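Local coordinates for protein pectate lyase (Bacillus subtilis, PDB 5AMV) that cleaves polygalacturonate by calcium-dependent elimination, releasing oligosaccharides with an unsaturated sugar at their non-reducing ends, at residues Y239-D244 with H270-N275; S30-V35 with P53-I58; T187-T192 with A228-N233; V288-N293 with S316-Q321; G297-S302 with I325-L330. All blocks are in the same frame, centred on the assembly; numbering follows the deposited sequence.

Contacts 1, 3, 4 and 5 join neighbouring coils of the right-handed parallel beta-helix of this family-1 polysaccharide lyase; contact 2 pairs two parallel strands near its N-terminal end, away from the annotated sites, its centre about 42 Å from that of contact 5. Contact 3 borders the calcium site: the side chain of Ser229 is about 6 Å from the ion. Contacts 1 and 4, centres about 15 Å apart, share a boundary where Asn271 N meets Asn293 OD1 at 2.8 Å, and the side chains of Tyr273 and Ile318 lie about 8 and 10 Å from that of Arg279, the inferred catalytic residue. Contact 5 joins the turns that follow the strands of contact 4, with the side chain of Thr299 about 9 Å from bound galacturonate.

Contact 1 (Y239-D244 with H270-N275); sequences YNYYHD and HNRYKN
Strands 241-243 and 272-274 run parallel, their axes 4.7 Å apart at closest and 12° from aligned, and Tyr242 is bonded through both N and O, its N donating to Arg272 O and its O accepting from Lys274 N. On one face the Arg272 chain, extended from CG to NE, runs alongside Tyr241 and lays its guanidinium flat on the phenol, planes 3° apart; CD rests 3.4 Å from CE1 of Tyr241. His243 CD2 covers the opposite face of that ring, while Glu296 holds Arg272 NE in a salt bridge. The other face carries Tyr242 and Tyr273, whose parallel rings barely overlap, CD1 of the first meeting CE2 of the second at 3.3 Å. Such alignment of like residues on successive coils is a hallmark of the parallel beta-helix, and it recurs in the asparagines before the strands: Asn271 OD1 accepts from Asn240 N at 2.8 Å and, weakly, from Asn240 ND2, the amide planes 7° apart. Asn240 OD1 and ND2 are taken up by Cys199 N and Ile196 O of the preceding coil. Farther back, His270 CB sits over the centre of the Tyr239 ring. At the far end His243 ND1 donates to Asp244 OD2 at 2.7 Å.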
# COMPACT_ATOMS: atom_id res chain seq x y z
N TYR A 239 -0.86 -12.81 3.14
CA TYR A 239 0.16 -13.05 4.18
C TYR A 239 1.14 -11.90 4.34
O TYR A 239 2.33 -12.14 4.65
CB TYR A 239 0.89 -14.39 3.91
CG TYR A 239 -0.01 -15.60 4.11
CD1 TYR A 239 -0.28 -16.08 5.40
CD2 TYR A 239 -0.62 -16.23 3.02
CE1 TYR A 239 -1.11 -17.17 5.61
CE2 TYR A 239 -1.46 -17.32 3.22
CZ TYR A 239 -1.71 -17.78 4.50
OH TYR A 239 -2.55 -18.85 4.71
N ASN A 240 0.67 -10.66 4.15
CA ASN A 240 1.54 -9.55 4.41
C ASN A 240 1.36 -8.98 5.79
O ASN A 240 0.29 -9.18 6.39
CB ASN A 240 1.36 -8.44 3.37
CG ASN A 240 1.55 -8.94 1.95
OD1 ASN A 240 2.67 -9.27 1.53
ND2 ASN A 240 0.46 -9.01 1.21
N TYR A 241 2.37 -8.27 6.29
CA TYR A 241 2.31 -7.70 7.64
C TYR A 241 2.48 -6.18 7.55
O TYR A 241 3.59 -5.67 7.30
CB TYR A 241 3.39 -8.33 8.55
CG TYR A 241 3.41 -7.88 10.01
CD1 TYR A 241 2.32 -7.18 10.60
CD2 TYR A 241 4.51 -8.19 10.81
CE1 TYR A 241 2.36 -6.79 11.92
CE2 TYR A 241 4.54 -7.80 12.15
CZ TYR A 241 3.46 -7.13 12.69
OH TYR A 241 3.48 -6.74 14.00
N TYR A 242 1.37 -5.47 7.70
CA TYR A 242 1.38 -4.01 7.68
C TYR A 242 1.40 -3.54 9.13
O TYR A 242 0.54 -3.95 9.94
CB TYR A 242 0.07 -3.54 7.06
CG TYR A 242 -0.18 -3.99 5.62
CD1 TYR A 242 -0.87 -5.16 5.33
CD2 TYR A 242 0.23 -3.18 4.56
CE1 TYR A 242 -1.12 -5.54 4.00
CE2 TYR A 242 -0.07 -3.53 3.23
CZ TYR A 242 -0.73 -4.68 2.98
OH TYR A 242 -1.07 -5.10 1.72
N HIS A 243 2.35 -2.67 9.49
CA HIS A 243 2.39 -2.20 10.87
C HIS A 243 2.94 -0.80 11.06
O HIS A 243 3.81 -0.39 10.30
CB HIS A 243 2.97 -3.20 11.88
CG HIS A 243 4.43 -3.47 11.72
ND1 HIS A 243 5.39 -2.76 12.42
CD2 HIS A 243 5.11 -4.42 11.02
CE1 HIS A 243 6.59 -3.22 12.12
NE2 HIS A 243 6.45 -4.24 11.29
N ASP A 244 2.37 -0.10 12.04
CA ASP A 244 2.89 1.23 12.48
C ASP A 244 2.94 2.18 11.28
O ASP A 244 4.01 2.59 10.80
CB ASP A 244 4.26 1.05 13.17
CG ASP A 244 4.14 0.18 14.37
OD1 ASP A 244 3.45 0.56 15.34
OD2 ASP A 244 4.66 -0.95 14.32
N HIS A 270 -5.32 -13.29 4.71
CA HIS A 270 -4.30 -13.61 5.71
C HIS A 270 -3.27 -12.50 5.93
O HIS A 270 -2.11 -12.78 6.34
CB HIS A 270 -3.62 -14.93 5.36
CG HIS A 270 -4.53 -16.12 5.46
ND1 HIS A 270 -5.21 -16.62 4.37
CD2 HIS A 270 -4.86 -16.90 6.51
CE1 HIS A 270 -5.93 -17.67 4.74
NE2 HIS A 270 -5.75 -17.85 6.04
N ASN A 271 -3.69 -11.27 5.68
CA ASN A 271 -2.85 -10.15 6.08
C ASN A 271 -3.03 -9.72 7.52
O ASN A 271 -4.11 -9.86 8.11
CB ASN A 271 -3.10 -8.97 5.17
CG ASN A 271 -2.87 -9.31 3.73
OD1 ASN A 271 -1.73 -9.51 3.28
ND2 ASN A 271 -3.98 -9.39 2.96
N ARG A 272 -1.94 -9.20 8.09
CA ARG A 272 -1.95 -8.68 9.45
C ARG A 272 -1.80 -7.17 9.42
O ARG A 272 -0.93 -6.68 8.71
CB ARG A 272 -0.78 -9.31 10.22
CG ARG A 272 -0.72 -8.89 11.69
CD ARG A 272 0.46 -9.63 12.38
NE ARG A 272 0.48 -9.29 13.80
CZ ARG A 272 1.48 -9.60 14.62
NH1 ARG A 272 2.55 -10.24 14.15
NH2 ARG A 272 1.40 -9.28 15.90
N TYR A 273 -2.66 -6.46 10.16
CA TYR A 273 -2.60 -4.98 10.25
C TYR A 273 -2.50 -4.64 11.72
O TYR A 273 -3.47 -4.80 12.46
CB TYR A 273 -3.86 -4.31 9.65
CG TYR A 273 -4.14 -4.70 8.19
CD1 TYR A 273 -4.83 -5.87 7.87
CD2 TYR A 273 -3.73 -3.86 7.14
CE1 TYR A 273 -5.08 -6.22 6.55
CE2 TYR A 273 -4.03 -4.18 5.82
CZ TYR A 273 -4.66 -5.37 5.54
OH TYR A 273 -4.94 -5.76 4.25
N LYS A 274 -1.33 -4.17 12.15
CA LYS A 274 -1.11 -3.87 13.56
C LYS A 274 -0.70 -2.40 13.70
O LYS A 274 0.22 -1.92 13.04
CB LYS A 274 -0.01 -4.75 14.12
CG LYS A 274 0.27 -4.40 15.62
CD LYS A 274 1.15 -5.42 16.27
CE LYS A 274 1.39 -5.03 17.70
NZ LYS A 274 2.17 -6.03 18.51
N ASN A 275 -1.45 -1.65 14.50
CA ASN A 275 -1.18 -0.21 14.61
C ASN A 275 -1.16 0.47 13.23
O ASN A 275 -0.26 1.24 12.88
CB ASN A 275 0.10 0.08 15.42
CG ASN A 275 0.05 -0.52 16.78
OD1 ASN A 275 -1.00 -0.52 17.44
ND2 ASN A 275 1.20 -0.95 17.28
O HOH W 1 -3.97 -4.41 2.08
O HOH W 2 3.88 -2.42 16.33

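Contact 2 (S30-V35 with P53-I58); sequences SNVYTV and PKIIYI
Tyr33 and Tyr57 anchor the pairing through their backbones: Tyr33 N donates to Ile55 O, Tyr33 O accepts from Tyr57 N at 2.8 Å, and Val35 N closes on Tyr57 O. On one face Val32 CG1, anti to its own backbone N (chi1 178°), abuts the edge of the Tyr57 ring, 3.7 Å from CE2 and in the ring plane. Thr34 OG1 flanks the same residue, 3.9 Å from Tyr57 CB. On the other face Val35 CG2 meets Ile56 CG2 at 3.7 Å, the two side chains crossing obliquely. In a second shell, Tyr33 OH donates to Asn31 OD1 at 2.8 Å, within its own segment, and a water that donates to Pro53 O at 2.7 Å also accepts a weak bond from Asn31 ND2. Helix 38-45 links the strands in a beta-alpha-beta unit at the N-terminal end of the parallel beta-helix and packs on the face of Tyr33, Val35 and Ile56. Strand 129-133 continues the sheet beyond 54-58, and Lys54 NZ turns away to Thr52 O, Asn50 O and Thr129 OG1. The pairing of the two strands therefore rests on main-chain hydrogen bonds, to which side chains add apolar packing on both faces but no direct polar bond across.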
# COMPACT_ATOMS: atom_id res chain seq x y z
N SER A 30 20.46 -16.57 -17.36
CA SER A 30 21.05 -15.25 -17.58
C SER A 30 20.18 -14.13 -17.00
O SER A 30 20.62 -12.99 -16.86
CB SER A 30 21.29 -14.99 -19.07
OG SER A 30 20.08 -15.09 -19.82
N ASN A 31 18.92 -14.46 -16.68
CA ASN A 31 17.99 -13.45 -16.17
C ASN A 31 17.58 -13.67 -14.73
O ASN A 31 16.49 -13.22 -14.31
CB ASN A 31 16.79 -13.30 -17.10
CG ASN A 31 17.13 -12.55 -18.36
OD1 ASN A 31 17.54 -11.39 -18.28
ND2 ASN A 31 17.01 -13.20 -19.52
N VAL A 32 18.42 -14.41 -13.99
CA VAL A 32 18.31 -14.54 -12.54
C VAL A 32 19.37 -13.64 -11.91
O VAL A 32 20.58 -13.83 -12.18
CB VAL A 32 18.46 -15.98 -12.03
CG1 VAL A 32 18.37 -16.00 -10.49
CG2 VAL A 32 17.43 -16.93 -12.70
N TYR A 33 18.93 -12.65 -11.13
CA TYR A 33 19.83 -11.64 -10.59
C TYR A 33 19.80 -11.61 -9.07
O TYR A 33 18.75 -11.85 -8.47
CB TYR A 33 19.46 -10.24 -11.08
CG TYR A 33 19.38 -10.09 -12.57
CD1 TYR A 33 18.20 -10.36 -13.26
CD2 TYR A 33 20.50 -9.68 -13.30
CE1 TYR A 33 18.13 -10.20 -14.67
CE2 TYR A 33 20.44 -9.54 -14.70
CZ TYR A 33 19.26 -9.81 -15.37
OH TYR A 33 19.23 -9.68 -16.76
N THR A 34 20.93 -11.32 -8.46
CA THR A 34 21.01 -11.07 -7.02
C THR A 34 21.50 -9.64 -6.85
O THR A 34 22.53 -9.23 -7.42
CB THR A 34 21.92 -12.06 -6.30
OG1 THR A 34 21.35 -13.35 -6.46
CG2 THR A 34 21.99 -11.79 -4.75
N VAL A 35 20.70 -8.86 -6.13
CA VAL A 35 21.01 -7.42 -6.01
C VAL A 35 21.07 -7.01 -4.55
O VAL A 35 20.22 -7.42 -3.75
CB VAL A 35 19.97 -6.58 -6.79
CG1 VAL A 35 19.91 -7.00 -8.27
CG2 VAL A 35 18.58 -6.64 -6.15
N PRO A 53 11.25 -12.43 -19.12
CA PRO A 53 11.06 -12.99 -17.77
C PRO A 53 12.34 -12.92 -16.94
O PRO A 53 13.45 -13.26 -17.43
CB PRO A 53 10.67 -14.44 -18.03
CG PRO A 53 10.02 -14.40 -19.39
CD PRO A 53 10.72 -13.33 -20.17
N LYS A 54 12.20 -12.43 -15.70
CA LYS A 54 13.36 -12.24 -14.81
C LYS A 54 13.06 -12.51 -13.33
O LYS A 54 11.95 -12.26 -12.86
CB LYS A 54 13.88 -10.81 -14.99
CG LYS A 54 12.93 -9.75 -14.41
CD LYS A 54 13.16 -8.34 -14.90
CE LYS A 54 12.67 -8.14 -16.33
NZ LYS A 54 11.19 -8.50 -16.53
N ILE A 55 14.05 -13.01 -12.60
CA ILE A 55 13.94 -13.23 -11.18
C ILE A 55 15.01 -12.36 -10.54
O ILE A 55 16.17 -12.37 -10.99
CB ILE A 55 14.14 -14.71 -10.82
CG1 ILE A 55 13.01 -15.53 -11.43
CG2 ILE A 55 14.16 -14.92 -9.27
CD1 ILE A 55 13.26 -17.01 -11.49
N ILE A 56 14.62 -11.64 -9.50
CA ILE A 56 15.53 -10.74 -8.80
C ILE A 56 15.46 -11.05 -7.33
O ILE A 56 14.40 -10.87 -6.73
CB ILE A 56 15.13 -9.26 -9.02
CG1 ILE A 56 15.24 -8.89 -10.49
CG2 ILE A 56 16.00 -8.30 -8.13
CD1 ILE A 56 14.62 -7.53 -10.84
N TYR A 57 16.59 -11.52 -6.77
CA TYR A 57 16.73 -11.76 -5.34
C TYR A 57 17.26 -10.51 -4.66
O TYR A 57 18.28 -9.99 -5.08
CB TYR A 57 17.75 -12.90 -5.06
CG TYR A 57 17.18 -14.24 -5.45
CD1 TYR A 57 16.24 -14.87 -4.62
CD2 TYR A 57 17.53 -14.85 -6.66
CE1 TYR A 57 15.67 -16.12 -4.99
CE2 TYR A 57 16.99 -16.07 -7.01
CZ TYR A 57 16.06 -16.70 -6.18
OH TYR A 57 15.54 -17.90 -6.60
N ILE A 58 16.59 -10.05 -3.61
CA ILE A 58 17.10 -8.93 -2.81
C ILE A 58 17.93 -9.49 -1.67
O ILE A 58 17.44 -10.25 -0.81
CB ILE A 58 15.95 -8.00 -2.30
CG1 ILE A 58 15.24 -7.46 -3.56
CG2 ILE A 58 16.52 -6.91 -1.31
CD1 ILE A 58 14.65 -6.08 -3.50
O HOH W 3 14.44 -14.86 -19.33

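Contact 3 (T187-T192 with A228-N233); sequences TINGGT and ASNGAN
Ile188 and Ala228 form the tight side of this contact. Ile188 CG2, anti to the backbone N, reaches Ala232 CB at 3.7 Å, and CB of Ile188 lies 4.2 Å from CB of Ala228; Ile194, Ile196, Ile235 and Met237 surround the isoleucine in the interior. Backbone bonds of the parallel pairing, Ser229 N to Ile188 O and, past the bend, Asn233 N to Gly191 O, bracket this apolar patch. Between them a type I' turn from Ser229 to Ala232 shifts the register by one residue. Its opening carbonyl, Ser229 O, is gripped twice, by Gly190 N at 3.1 Å and by Ala232 N at 3.2 Å, the donors arriving from opposite faces of the carbonyl plane. The looser side lies toward solvent, where exposed Asn230 extends ND2 to Asn189 OD1 at 3.0 Å. Asn189 OD1 lies in the amide plane of Asn230, but the donor stands 46° above the carbonyl plane of Asn189, the two amides being turned 60° apart. Gln146 holds Asn189 ND2 from the preceding coil. Here two successive coils of the parallel beta-helix turn a corner beside the calcium site: Asp227, immediately before segment 228-233, and Asp184, hydrogen-bonded to Thr187 OG1, both bind the ion.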
# COMPACT_ATOMS: atom_id res chain seq x y z
N THR A 187 3.13 0.96 -5.41
CA THR A 187 2.05 1.65 -6.06
C THR A 187 1.67 0.83 -7.31
O THR A 187 2.47 0.73 -8.23
CB THR A 187 2.50 3.08 -6.51
OG1 THR A 187 3.04 3.84 -5.41
CG2 THR A 187 1.32 3.81 -7.13
N ILE A 188 0.46 0.27 -7.35
CA ILE A 188 -0.01 -0.42 -8.56
C ILE A 188 -0.79 0.55 -9.38
O ILE A 188 -1.89 0.95 -8.99
CB ILE A 188 -0.85 -1.67 -8.21
CG1 ILE A 188 -0.08 -2.54 -7.21
CG2 ILE A 188 -1.21 -2.44 -9.49
CD1 ILE A 188 -0.88 -3.80 -6.69
N ASN A 189 -0.19 1.03 -10.47
CA ASN A 189 -0.78 2.10 -11.25
C ASN A 189 -1.10 1.53 -12.63
O ASN A 189 -0.26 1.55 -13.50
CB ASN A 189 0.23 3.27 -11.29
CG ASN A 189 -0.16 4.35 -12.25
OD1 ASN A 189 -1.31 4.42 -12.70
ND2 ASN A 189 0.80 5.24 -12.56
N GLY A 190 -2.30 0.97 -12.80
CA GLY A 190 -2.67 0.28 -14.03
C GLY A 190 -2.15 -1.15 -14.09
O GLY A 190 -2.45 -1.88 -15.02
N GLY A 191 -1.36 -1.56 -13.09
CA GLY A 191 -0.76 -2.89 -13.10
C GLY A 191 -1.81 -4.00 -12.98
O GLY A 191 -2.88 -3.84 -12.35
N THR A 192 -1.49 -5.13 -13.58
CA THR A 192 -2.44 -6.24 -13.66
C THR A 192 -1.71 -7.56 -13.42
O THR A 192 -0.54 -7.70 -13.74
CB THR A 192 -3.17 -6.31 -15.06
OG1 THR A 192 -2.21 -6.23 -16.13
CG2 THR A 192 -4.19 -5.19 -15.25
N ALA A 228 -3.56 0.88 -5.09
CA ALA A 228 -3.94 0.48 -6.46
C ALA A 228 -4.86 1.52 -7.08
O ALA A 228 -5.81 1.92 -6.46
CB ALA A 228 -4.58 -0.90 -6.47
N SER A 229 -4.53 1.98 -8.29
CA SER A 229 -5.26 3.05 -8.96
C SER A 229 -5.24 2.83 -10.46
O SER A 229 -4.57 1.92 -10.97
CB SER A 229 -4.61 4.41 -8.67
OG SER A 229 -4.55 4.67 -7.28
N ASN A 230 -5.98 3.67 -11.18
CA ASN A 230 -5.94 3.75 -12.64
C ASN A 230 -6.13 2.42 -13.39
O ASN A 230 -5.34 2.01 -14.27
CB ASN A 230 -4.69 4.52 -13.07
CG ASN A 230 -4.65 5.93 -12.48
OD1 ASN A 230 -5.69 6.56 -12.29
ND2 ASN A 230 -3.45 6.41 -12.15
N GLY A 231 -7.18 1.71 -12.98
CA GLY A 231 -7.60 0.50 -13.66
C GLY A 231 -6.77 -0.72 -13.32
O GLY A 231 -6.88 -1.76 -13.99
N ALA A 232 -5.94 -0.61 -12.26
CA ALA A 232 -5.26 -1.77 -11.72
C ALA A 232 -6.26 -2.93 -11.58
O ALA A 232 -7.41 -2.69 -11.24
CB ALA A 232 -4.64 -1.42 -10.34
N ASN A 233 -5.85 -4.16 -11.83
CA ASN A 233 -6.84 -5.26 -11.85
C ASN A 233 -6.18 -6.63 -11.74
O ASN A 233 -5.09 -6.83 -12.27
CB ASN A 233 -7.63 -5.19 -13.20
CG ASN A 233 -9.07 -5.63 -13.09
OD1 ASN A 233 -9.65 -5.75 -12.02
ND2 ASN A 233 -9.67 -5.89 -14.26

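Contact 4 (V288-N293 with S316-Q321)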
# COMPACT_ATOMS: atom_id res chain seq x y z
N VAL A 288 -13.71 -6.29 -4.26
CA VAL A 288 -12.53 -6.59 -3.43
C VAL A 288 -12.93 -7.66 -2.44
O VAL A 288 -13.82 -7.45 -1.62
CB VAL A 288 -12.01 -5.33 -2.75
CG1 VAL A 288 -10.77 -5.66 -1.89
CG2 VAL A 288 -11.70 -4.26 -3.79
N HIS A 289 -12.28 -8.82 -2.54
CA HIS A 289 -12.56 -9.93 -1.63
C HIS A 289 -11.59 -9.82 -0.45
O HIS A 289 -10.39 -9.91 -0.65
CB HIS A 289 -12.35 -11.27 -2.35
CG HIS A 289 -12.81 -12.46 -1.56
ND1 HIS A 289 -12.49 -13.74 -1.92
CD2 HIS A 289 -13.60 -12.57 -0.46
CE1 HIS A 289 -13.04 -14.60 -1.08
NE2 HIS A 289 -13.75 -13.91 -0.20
N VAL A 290 -12.10 -9.67 0.76
CA VAL A 290 -11.32 -9.44 1.97
C VAL A 290 -11.60 -10.59 2.93
O VAL A 290 -12.69 -10.68 3.50
CB VAL A 290 -11.74 -8.08 2.55
CG1 VAL A 290 -11.05 -7.80 3.95
CG2 VAL A 290 -11.49 -6.96 1.51
N TYR A 291 -10.69 -11.53 3.08
CA TYR A 291 -10.98 -12.64 4.00
C TYR A 291 -9.82 -13.08 4.86
O TYR A 291 -8.65 -13.04 4.44
CB TYR A 291 -11.61 -13.86 3.26
CG TYR A 291 -10.67 -14.71 2.42
CD1 TYR A 291 -10.01 -15.81 2.97
CD2 TYR A 291 -10.48 -14.44 1.06
CE1 TYR A 291 -9.15 -16.62 2.23
CE2 TYR A 291 -9.61 -15.29 0.28
CZ TYR A 291 -8.98 -16.35 0.87
OH TYR A 291 -8.16 -17.17 0.11
N ASN A 292 -10.14 -13.57 6.06
CA ASN A 292 -9.10 -14.10 6.95
C ASN A 292 -7.97 -13.11 7.27
O ASN A 292 -6.81 -13.54 7.42
CB ASN A 292 -8.47 -15.42 6.41
CG ASN A 292 -9.42 -16.62 6.43
OD1 ASN A 292 -9.12 -17.63 5.79
ND2 ASN A 292 -10.54 -16.52 7.18
N ASN A 293 -8.28 -11.82 7.38
CA ASN A 293 -7.28 -10.83 7.79
C ASN A 293 -7.45 -10.58 9.27
O ASN A 293 -8.53 -10.77 9.83
CB ASN A 293 -7.43 -9.55 6.95
CG ASN A 293 -7.26 -9.79 5.47
OD1 ASN A 293 -6.16 -10.05 4.98
ND2 ASN A 293 -8.38 -9.80 4.75
N SER A 316 -18.06 1.08 -3.97
CA SER A 316 -17.24 -0.04 -3.55
C SER A 316 -18.03 -1.32 -3.42
O SER A 316 -19.25 -1.31 -3.12
CB SER A 316 -16.49 0.23 -2.23
OG SER A 316 -17.38 0.58 -1.19
N LYS A 317 -17.37 -2.44 -3.67
CA LYS A 317 -18.02 -3.72 -3.57
C LYS A 317 -17.19 -4.70 -2.75
O LYS A 317 -16.78 -5.74 -3.24
CB LYS A 317 -18.35 -4.25 -4.97
CG LYS A 317 -19.40 -3.40 -5.68
CD LYS A 317 -19.57 -3.81 -7.14
CE LYS A 317 -20.82 -3.04 -7.75
NZ LYS A 317 -20.77 -1.58 -7.61
N ILE A 318 -16.93 -4.34 -1.50
CA ILE A 318 -16.15 -5.23 -0.63
C ILE A 318 -17.00 -6.42 -0.20
O ILE A 318 -18.17 -6.25 0.27
CB ILE A 318 -15.63 -4.48 0.62
CG1 ILE A 318 -14.68 -3.34 0.21
CG2 ILE A 318 -15.00 -5.47 1.62
CD1 ILE A 318 -14.34 -2.38 1.34
N TYR A 319 -16.44 -7.61 -0.37
CA TYR A 319 -17.04 -8.85 0.06
C TYR A 319 -16.11 -9.47 1.11
O TYR A 319 -15.03 -9.98 0.79
CB TYR A 319 -17.24 -9.76 -1.16
CG TYR A 319 -18.16 -10.94 -0.95
CD1 TYR A 319 -17.71 -12.07 -0.28
CD2 TYR A 319 -19.44 -10.92 -1.45
CE1 TYR A 319 -18.55 -13.21 -0.05
CE2 TYR A 319 -20.28 -12.03 -1.27
CZ TYR A 319 -19.84 -13.17 -0.58
OH TYR A 319 -20.67 -14.27 -0.42
N ALA A 320 -16.55 -9.40 2.37
CA ALA A 320 -15.67 -9.75 3.47
C ALA A 320 -16.11 -11.02 4.17
O ALA A 320 -17.31 -11.20 4.44
CB ALA A 320 -15.59 -8.57 4.46
N GLN A 321 -15.17 -11.94 4.39
CA GLN A 321 -15.48 -13.17 5.11
C GLN A 321 -14.43 -13.50 6.17
O GLN A 321 -13.23 -13.53 5.90
CB GLN A 321 -15.54 -14.37 4.16
CG GLN A 321 -16.65 -14.28 3.14
CD GLN A 321 -16.54 -15.37 2.12
OE1 GLN A 321 -15.64 -15.37 1.28
NE2 GLN A 321 -17.46 -16.34 2.19
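Gln321 OE1 receives His289 NE2 at 2.8 Å in a bond lying in the plane of the glutamine carbonyl and 15° out of the imidazole plane. It spans two parallel strands, 288-291 and 317-321, on successive coils of the beta-helix. Both side chains set out from the same face of the sheet: His289 CG is anti to its backbone N (chi1 -171°), while the glutamine chain runs extended beyond CG to bring OE1 to the imidazole. Tyr319 O lies at the imidazole edge, 3.2 Å from CD2 of His289, and also accepts the backbone N of Val290, so one carbonyl faces both a polar N-H and a ring C-H. Tyr291 CD2 covers one face of the imidazole near its rim, and Pro373 also packs on His289. On the other side of the strands the filling is apolar, Val290 CG2 meeting Ile318 CG2 at 3.8 Å, with Trp310 against Val290 and Ala320. Tyr319 N pairs with Val288 O, and Gln321 N with Val290 O, an acceptor that also takes Asn323 ND2. Where the chain leaves strand 288-291, Asn292 N bonds to Gln321 O at 3.1 Å, and the same carbonyl oxygen sits equally close, 3.1 Å, to CB of Tyr291.

Contact 5 (G297-S302 with I325-L330)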
# COMPACT_ATOMS: atom_id res chain seq x y z
N GLY A 297 -5.09 -3.17 17.25
CA GLY A 297 -4.62 -1.84 17.59
C GLY A 297 -5.39 -1.28 18.74
O GLY A 297 -6.14 -2.00 19.40
N SER A 298 -5.21 0.01 18.98
CA SER A 298 -5.83 0.68 20.09
C SER A 298 -6.29 2.06 19.63
O SER A 298 -5.55 2.76 18.92
CB SER A 298 -4.81 0.87 21.22
OG SER A 298 -5.33 1.82 22.15
N THR A 299 -7.49 2.47 20.03
CA THR A 299 -7.97 3.80 19.64
C THR A 299 -7.29 4.86 20.47
O THR A 299 -7.42 6.06 20.17
CB THR A 299 -9.50 3.95 19.88
OG1 THR A 299 -9.77 3.64 21.25
CG2 THR A 299 -10.28 2.99 18.95
N SER A 300 -6.54 4.46 21.48
CA SER A 300 -5.96 5.47 22.38
C SER A 300 -4.43 5.53 22.33
O SER A 300 -3.81 6.25 23.15
CB SER A 300 -6.47 5.29 23.81
OG SER A 300 -6.04 4.05 24.33
N SER A 301 -3.81 4.79 21.41
CA SER A 301 -2.35 4.81 21.36
C SER A 301 -1.85 6.17 20.89
O SER A 301 -2.48 6.88 20.12
CB SER A 301 -1.80 3.68 20.50
OG SER A 301 -2.36 3.72 19.22
N SER A 302 -0.71 6.58 21.45
CA SER A 302 -0.18 7.90 21.12
C SER A 302 0.40 7.87 19.71
O SER A 302 0.43 8.89 19.01
CB SER A 302 0.87 8.37 22.14
OG SER A 302 1.90 7.42 22.29
N ILE A 325 -11.01 -8.52 14.19
CA ILE A 325 -10.55 -7.18 14.57
C ILE A 325 -10.44 -7.14 16.09
O ILE A 325 -11.46 -7.32 16.79
CB ILE A 325 -11.55 -6.10 14.05
CG1 ILE A 325 -11.65 -6.16 12.51
CG2 ILE A 325 -11.11 -4.71 14.47
CD1 ILE A 325 -12.81 -5.29 11.97
N ASP A 326 -9.23 -6.92 16.61
CA ASP A 326 -9.05 -6.73 18.05
C ASP A 326 -8.62 -5.30 18.36
O ASP A 326 -7.41 -4.95 18.33
CB ASP A 326 -8.05 -7.72 18.60
CG ASP A 326 -8.64 -9.15 18.71
OD1 ASP A 326 -9.87 -9.29 18.75
OD2 ASP A 326 -7.84 -10.09 18.74
N VAL A 327 -9.61 -4.48 18.68
CA VAL A 327 -9.42 -3.07 19.06
C VAL A 327 -10.29 -2.87 20.31
O VAL A 327 -11.48 -2.64 20.20
CB VAL A 327 -9.80 -2.10 17.90
CG1 VAL A 327 -9.63 -0.62 18.32
CG2 VAL A 327 -8.91 -2.40 16.65
N PRO A 328 -9.68 -2.96 21.49
CA PRO A 328 -10.50 -2.93 22.73
C PRO A 328 -11.40 -1.71 22.79
O PRO A 328 -10.97 -0.59 22.45
CB PRO A 328 -9.43 -2.88 23.83
CG PRO A 328 -8.31 -3.74 23.23
CD PRO A 328 -8.27 -3.33 21.76
N GLY A 329 -12.67 -1.91 23.13
CA GLY A 329 -13.58 -0.77 23.36
C GLY A 329 -14.27 -0.21 22.13
O GLY A 329 -15.12 0.68 22.25
N LEU A 330 -13.92 -0.73 20.95
CA LEU A 330 -14.54 -0.31 19.68
C LEU A 330 -15.97 -0.85 19.56
O LEU A 330 -16.26 -1.97 19.98
CB LEU A 330 -13.68 -0.82 18.50
CG LEU A 330 -13.91 -0.09 17.17
CD1 LEU A 330 -13.31 1.29 17.15
CD2 LEU A 330 -13.36 -0.94 16.04
O HOH W 4 -8.45 0.45 22.04
O HOH W 5 -11.83 2.08 21.99
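Two turns that leave neighbouring coils of the parallel beta-helix meet here at the surface: a type I turn from Ser298 to Ser301 and a type II turn from Val327 to Leu330. Just before the turns, one direct hydrogen bond joins the segments, Gly297 N to Asp326 O at 3.1 Å, its donor tilted 24° from the carbonyl plane. Gly297 O then faces Val327 CA and, at 3.4 Å, Pro328 CD. Beyond the backbone, Thr299 CG2 touches two partners, CG1 of Val327 at 3.7 Å and CD1 of Leu330 at 3.9 Å. Thr299 OG1 lies between the backbone N and the carbonyl carbon (chi1 56°), and the methyl, anti to the carbonyl carbon, is the branch that meets these apolar groups. The hydroxyl instead joins a water, 2.7 Å from OG1, that donates to Pro328 O; a second water accepts from Thr299 N and donates to the same oxygen, so two solvent molecules grip Pro328 O and tie the turns together. Ser298 OG accepts from Ser300 N at 3.0 Å, an ST turn within the first bend. Phe306 packs on Val327 and Leu330, strand 351-352 lies against Ile325 and Leu330, and the turns extend from the ends of parallel strands 287-296 and 317-326.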